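Local coordinates for citrate lyase, subunit 1 (PDB 6HXI), which probably takes part, as one subunit of ATP citrate lyase, in the ATP-driven cleavage of citrate with coenzyme A to acetyl-CoA and oxaloacetate, at residues 265-270 / 297-302. Residues are numbered along the deposited sequence; the frame is centred on the assembly and turned at random.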
loop_
_atom_site.group_PDB
_atom_site.type_symbol
_atom_site.label_atom_id
_atom_site.label_comp_id
_atom_site.label_asym_id
_atom_site.label_seq_id
_atom_site.Cartn_x
_atom_site.Cartn_y
_atom_site.Cartn_z
ATOM N N THR C 265 -12.355 -58.439 8.376
ATOM C CA THR C 265 -13.216 -59.512 8.880
ATOM C C THR C 265 -12.321 -60.480 9.653
ATOM O O THR C 265 -11.441 -61.112 9.061
ATOM C CB THR C 265 -13.965 -60.227 7.715
ATOM O OG1 THR C 265 -14.675 -59.271 6.919
ATOM C CG2 THR C 265 -14.921 -61.325 8.202
ATOM N N ILE C 266 -12.543 -60.604 10.963
ATOM C CA ILE C 266 -11.780 -61.558 11.772
ATOM C C ILE C 266 -12.421 -62.929 11.586
ATOM O O ILE C 266 -13.640 -63.081 11.760
ATOM C CB ILE C 266 -11.651 -61.148 13.268
ATOM C CG1 ILE C 266 -11.187 -59.685 13.405
ATOM C CG2 ILE C 266 -10.702 -62.110 14.018
ATOM C CD1 ILE C 266 -11.539 -59.039 14.743
ATOM N N LEU C 267 -11.602 -63.914 11.189
ATOM C CA LEU C 267 -12.044 -65.288 10.959
ATOM C C LEU C 267 -11.722 -66.146 12.182
ATOM O O LEU C 267 -12.533 -66.990 12.574
ATOM C CB LEU C 267 -11.361 -65.892 9.714
ATOM C CG LEU C 267 -11.428 -65.125 8.388
ATOM C CD1 LEU C 267 -10.495 -65.735 7.353
ATOM C CD2 LEU C 267 -12.831 -65.093 7.830
ATOM N N ASN C 268 -10.529 -65.942 12.770
ATOM C CA ASN C 268 -10.038 -66.699 13.921
ATOM C C ASN C 268 -9.057 -65.815 14.726
ATOM O O ASN C 268 -7.921 -65.644 14.286
ATOM C CB ASN C 268 -9.342 -67.974 13.415
ATOM C CG ASN C 268 -8.797 -68.924 14.466
ATOM O OD1 ASN C 268 -8.674 -68.610 15.660
ATOM N ND2 ASN C 268 -8.408 -70.106 14.019
ATOM N N PRO C 269 -9.453 -65.267 15.909
ATOM C CA PRO C 269 -8.504 -64.442 16.700
ATOM C C PRO C 269 -7.202 -65.163 17.094
ATOM O O PRO C 269 -6.145 -64.522 17.150
ATOM C CB PRO C 269 -9.309 -64.047 17.951
ATOM C CG PRO C 269 -10.725 -64.318 17.621
ATOM C CD PRO C 269 -10.760 -65.396 16.587
ATOM N N GLU C 270 -7.274 -66.497 17.337
ATOM C CA GLU C 270 -6.126 -67.324 17.719
ATOM C C GLU C 270 -5.310 -67.873 16.520
ATOM O O GLU C 270 -4.438 -68.730 16.709
ATOM C CB GLU C 270 -6.553 -68.473 18.670
ATOM C CG GLU C 270 -7.341 -68.041 19.902
ATOM C CD GLU C 270 -6.772 -66.870 20.676
ATOM O OE1 GLU C 270 -5.602 -66.955 21.117
ATOM O OE2 GLU C 270 -7.502 -65.864 20.839
ATOM N N ASP C 297 -7.351 -72.982 8.619
ATOM C CA ASP C 297 -7.512 -72.951 10.063
ATOM C C ASP C 297 -6.656 -71.839 10.680
ATOM O O ASP C 297 -7.127 -71.138 11.571
ATOM C CB ASP C 297 -7.146 -74.320 10.664
ATOM C CG ASP C 297 -7.787 -75.533 9.992
ATOM O OD1 ASP C 297 -8.818 -75.357 9.287
ATOM O OD2 ASP C 297 -7.269 -76.659 10.182
ATOM N N GLU C 298 -5.417 -71.651 10.177
ATOM C CA GLU C 298 -4.531 -70.604 10.681
ATOM C C GLU C 298 -4.819 -69.209 10.098
ATOM O O GLU C 298 -4.216 -68.223 10.543
ATOM C CB GLU C 298 -3.054 -70.982 10.528
ATOM C CG GLU C 298 -2.604 -72.075 11.492
ATOM C CD GLU C 298 -2.956 -71.968 12.971
ATOM O OE1 GLU C 298 -3.200 -70.844 13.470
ATOM O OE2 GLU C 298 -2.956 -73.026 13.641
ATOM N N MET C 299 -5.747 -69.112 9.135
ATOM C CA MET C 299 -6.105 -67.818 8.558
ATOM C C MET C 299 -6.908 -67.010 9.562
ATOM O O MET C 299 -8.106 -67.234 9.743
ATOM C CB MET C 299 -6.841 -67.977 7.241
ATOM C CG MET C 299 -6.149 -67.272 6.139
ATOM S SD MET C 299 -7.238 -67.046 4.735
ATOM C CE MET C 299 -7.144 -68.566 4.065
ATOM N N ALA C 300 -6.210 -66.117 10.260
ATOM C CA ALA C 300 -6.756 -65.279 11.315
ATOM C C ALA C 300 -7.751 -64.209 10.866
ATOM O O ALA C 300 -8.579 -63.763 11.677
ATOM C CB ALA C 300 -5.629 -64.645 12.085
ATOM N N ASN C 301 -7.661 -63.775 9.593
ATOM C CA ASN C 301 -8.546 -62.733 9.077
ATOM C C ASN C 301 -8.582 -62.670 7.554
ATOM O O ASN C 301 -7.707 -63.231 6.882
ATOM C CB ASN C 301 -8.083 -61.355 9.592
ATOM C CG ASN C 301 -6.834 -60.848 8.896
ATOM O OD1 ASN C 301 -5.758 -61.446 8.965
ATOM N ND2 ASN C 301 -6.958 -59.761 8.173
ATOM N N TYR C 302 -9.582 -61.943 7.023
ATOM C CA TYR C 302 -9.709 -61.574 5.619
ATOM C C TYR C 302 -9.821 -60.064 5.649
ATOM O O TYR C 302 -10.790 -59.518 6.175
ATOM C CB TYR C 302 -10.909 -62.206 4.860
ATOM C CG TYR C 302 -11.078 -61.543 3.511
ATOM C CD1 TYR C 302 -10.231 -61.856 2.450
ATOM C CD2 TYR C 302 -11.951 -60.468 3.348
ATOM C CE1 TYR C 302 -10.258 -61.129 1.261
ATOM C CE2 TYR C 302 -11.974 -59.723 2.166
ATOM C CZ TYR C 302 -11.151 -60.083 1.112
ATOM O OH TYR C 302 -11.204 -59.381 -0.071
#
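A classic beta bulge ends the antiparallel pairing of strands 261-266 and 301-306 in the citrate-binding region, and it illustrates how one carbonyl can serve two successive amides. Thr265 and Tyr302 form the regular hydrogen-bonded pair: Thr265 N gives to Tyr302 O at 2.9 Å, and Tyr302 N returns an almost straight bond to Thr265 O, also 2.9 Å. Beyond the non-hydrogen-bonded pair Ile266-Asn301, Ala300 O accepts from both Leu267 N and Asn268 N, each at 3.1 Å and each from above the carbonyl plane. The extra residue is Leu267, just past the strand end, whose psi of -41° turns the Asn268 amide back toward the same carbonyl. With CG beside its own backbone N (chi1 -53°), the leucine lays CD1 against the opposing backbone, 3.6 Å from Asn301 C. Asn268 reaches onward with CG anti to its backbone N (chi1 -178°), so that ND2 meets Asp297 O at 2.9 Å, while OD1 takes a weak bond from Glu270 N. An alanine here would remove the carboxamide with both its bonds and would probably leave the bulge less firmly held at Asp297. Farther out, Glu298 and Ala300 bond through their backbones to Val273, and Asn301 OD1 accepts from Thr275 N. Val271 of the neighbouring succinyl-CoA ligase-like alpha chain packs on Leu267, and Tyr302 OH is hydrogen-bonded to Ser283 OG and to Gly274 N of that chain.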